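Local structure of Pol protein (6TJU) at residues His11-Lys16 and Leu56-Cys61. The protein is a retroviral polyprotein whose integrase inserts viral DNA into the host genome, this piece being the integrase C-terminal domain, which probably binds DNA. Residues are numbered along the deposited sequence; the frame is centred on the assembly and turned at random.
Sequences HWYYFK and LKRAAC
Tyr14 and Lys57 face each other as an antiparallel hydrogen-bonded pair, flanked by the non-hydrogen-bonded pairs Tyr13–Arg58 and Phe15–Leu56; the strand directions differ by 144°. Lys57 N donates to Tyr14 O at 3.0 Å, whereas the return bond from Tyr14 N to Lys57 O is bent and weak. Ala59 N reaches Trp12 O at 2.9 Å. No direct bond joins Trp12 N to Ala59 O; a water links them, accepting from the first, donating to the second and weakly accepting from Arg58 NE. On the inner face, Leu56 sets CD1 over the Tyr13 ring, 4.1 Å from its centroid, while CD2 abuts Phe15 CB at 3.6 Å; Ala39 and Ile41 of strand 38-42 pack against this group, joining the two sheets of the SH3-like barrel. Arg58 starts from the same face, its CG anti to the backbone N (chi1 174°), but bends at chi2 and lays its guanidinium flat on the His11 imidazole, planes 16° apart and NH2 over the ring centre. On the opposite face, Ala59 CB touches Tyr14 CE2 at 4.0 Å. This illustrates one strand pair serving two environments, an apolar interior and a marginal stack whose guanidinium would probably disfavour His11 protonation.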
loop_
_atom_site.group_PDB
_atom_site.type_symbol
_atom_site.label_atom_id
_atom_site.label_comp_id
_atom_site.label_asym_id
_atom_site.label_seq_id
_atom_site.Cartn_x
_atom_site.Cartn_y
_atom_site.Cartn_z
ATOM N N HIS A 11 0.953 -6.832 6.357
ATOM C CA HIS A 11 2.131 -6.084 5.857
ATOM C C HIS A 11 1.762 -4.613 5.581
ATOM O O HIS A 11 0.617 -4.315 5.214
ATOM C CB HIS A 11 2.729 -6.775 4.647
ATOM C CG HIS A 11 3.094 -8.202 4.903
ATOM N ND1 HIS A 11 3.221 -9.110 3.871
ATOM C CD2 HIS A 11 3.343 -8.872 6.056
ATOM C CE1 HIS A 11 3.566 -10.274 4.370
ATOM N NE2 HIS A 11 3.641 -10.157 5.713
ATOM N N TRP A 12 2.715 -3.721 5.801
ATOM C CA TRP A 12 2.581 -2.252 5.667
ATOM C C TRP A 12 3.463 -1.781 4.528
ATOM O O TRP A 12 4.613 -2.207 4.451
ATOM C CB TRP A 12 2.991 -1.539 6.957
ATOM C CG TRP A 12 2.087 -1.856 8.090
ATOM C CD1 TRP A 12 1.831 -3.084 8.626
ATOM C CD2 TRP A 12 1.248 -0.941 8.780
ATOM N NE1 TRP A 12 0.925 -2.976 9.630
ATOM C CE2 TRP A 12 0.540 -1.678 9.750
ATOM C CE3 TRP A 12 1.021 0.417 8.675
ATOM C CZ2 TRP A 12 -0.356 -1.083 10.629
ATOM C CZ3 TRP A 12 0.178 1.016 9.566
ATOM C CH2 TRP A 12 -0.518 0.273 10.512
ATOM N N TYR A 13 2.945 -0.853 3.725
ATOM C CA TYR A 13 3.643 -0.429 2.514
ATOM C C TYR A 13 3.552 1.065 2.292
ATOM O O TYR A 13 2.459 1.673 2.341
ATOM C CB TYR A 13 3.116 -1.104 1.246
ATOM C CG TYR A 13 3.143 -2.599 1.213
ATOM C CD1 TYR A 13 4.223 -3.285 0.680
ATOM C CD2 TYR A 13 2.022 -3.324 1.574
ATOM C CE1 TYR A 13 4.240 -4.663 0.613
ATOM C CE2 TYR A 13 2.007 -4.688 1.496
ATOM C CZ TYR A 13 3.120 -5.371 1.017
ATOM O OH TYR A 13 3.076 -6.750 0.924
ATOM N N TYR A 14 4.685 1.633 1.927
ATOM C CA TYR A 14 4.720 2.860 1.095
ATOM C C TYR A 14 4.158 2.496 -0.286
ATOM O O TYR A 14 4.367 1.381 -0.766
ATOM C CB TYR A 14 6.142 3.403 0.962
ATOM C CG TYR A 14 6.817 3.866 2.236
ATOM C CD1 TYR A 14 6.607 5.150 2.741
ATOM C CD2 TYR A 14 7.683 3.026 2.931
ATOM C CE1 TYR A 14 7.274 5.594 3.865
ATOM C CE2 TYR A 14 8.342 3.459 4.077
ATOM C CZ TYR A 14 8.134 4.748 4.551
ATOM O OH TYR A 14 8.734 5.208 5.695
ATOM N N PHE A 15 3.440 3.431 -0.909
ATOM C CA PHE A 15 2.785 3.201 -2.204
ATOM C C PHE A 15 2.821 4.472 -3.060
ATOM O O PHE A 15 2.833 5.611 -2.521
ATOM C CB PHE A 15 1.372 2.600 -2.016
ATOM C CG PHE A 15 0.331 3.543 -1.472
ATOM C CD1 PHE A 15 0.210 3.722 -0.095
ATOM C CD2 PHE A 15 -0.502 4.267 -2.309
ATOM C CE1 PHE A 15 -0.717 4.604 0.431
ATOM C CE2 PHE A 15 -1.410 5.179 -1.774
ATOM C CZ PHE A 15 -1.520 5.340 -0.413
ATOM N N LYS A 16 2.850 4.253 -4.384
ATOM C CA LYS A 16 2.547 5.271 -5.417
ATOM C C LYS A 16 1.316 4.795 -6.187
ATOM O O LYS A 16 1.103 3.586 -6.300
ATOM C CB LYS A 16 3.781 5.485 -6.299
ATOM C CG LYS A 16 4.856 6.298 -5.624
ATOM C CD LYS A 16 6.065 6.605 -6.474
ATOM C CE LYS A 16 7.011 7.496 -5.688
ATOM N NZ LYS A 16 8.216 7.877 -6.459
ATOM N N LEU A 56 5.223 -0.439 -4.750
ATOM C CA LEU A 56 5.197 -0.663 -3.290
ATOM C C LEU A 56 6.608 -0.754 -2.730
ATOM O O LEU A 56 7.528 -1.213 -3.421
ATOM C CB LEU A 56 4.459 -1.950 -2.929
ATOM C CG LEU A 56 2.986 -1.972 -3.298
ATOM C CD1 LEU A 56 2.409 -3.326 -2.924
ATOM C CD2 LEU A 56 2.271 -0.844 -2.573
ATOM N N LYS A 57 6.726 -0.322 -1.480
ATOM C CA LYS A 57 7.940 -0.582 -0.680
ATOM C C LYS A 57 7.470 -1.080 0.683
ATOM O O LYS A 57 6.641 -0.406 1.311
ATOM C CB LYS A 57 8.857 0.650 -0.570
ATOM C CG LYS A 57 9.485 1.161 -1.854
ATOM C CD LYS A 57 10.631 0.336 -2.374
ATOM C CE LYS A 57 11.176 0.960 -3.634
ATOM N NZ LYS A 57 12.326 0.185 -4.163
ATOM N N ARG A 58 7.988 -2.229 1.101
ATOM C CA ARG A 58 7.670 -2.892 2.389
ATOM C C ARG A 58 8.284 -2.113 3.573
ATOM O O ARG A 58 9.537 -2.071 3.747
ATOM C CB ARG A 58 8.155 -4.336 2.267
ATOM C CG ARG A 58 8.040 -5.139 3.545
ATOM C CD ARG A 58 6.606 -5.344 3.917
ATOM N NE ARG A 58 6.557 -6.430 4.876
ATOM C CZ ARG A 58 6.613 -7.714 4.564
ATOM N NH1 ARG A 58 6.736 -8.092 3.305
ATOM N NH2 ARG A 58 6.546 -8.618 5.524
ATOM N N ALA A 59 7.427 -1.551 4.422
ATOM C CA ALA A 59 7.829 -0.881 5.667
ATOM C C ALA A 59 7.851 -1.901 6.791
ATOM O O ALA A 59 7.217 -2.915 6.642
ATOM C CB ALA A 59 6.884 0.258 5.975
ATOM N N ALA A 60 8.584 -1.613 7.865
ATOM C CA ALA A 60 8.593 -2.449 9.091
ATOM C C ALA A 60 7.191 -2.422 9.691
ATOM O O ALA A 60 6.542 -1.384 9.644
ATOM C CB ALA A 60 9.616 -1.944 10.088
ATOM N N CYS A 61 6.724 -3.537 10.208
ATOM C CA CYS A 61 5.391 -3.633 10.836
ATOM C C CYS A 61 5.418 -2.843 12.149
ATOM O O CYS A 61 6.347 -3.003 12.930
ATOM C CB CYS A 61 5.064 -5.103 11.065
ATOM S SG CYS A 61 3.361 -5.406 11.611
HETATM O O HOH W 1 4.968 -4.695 7.038
#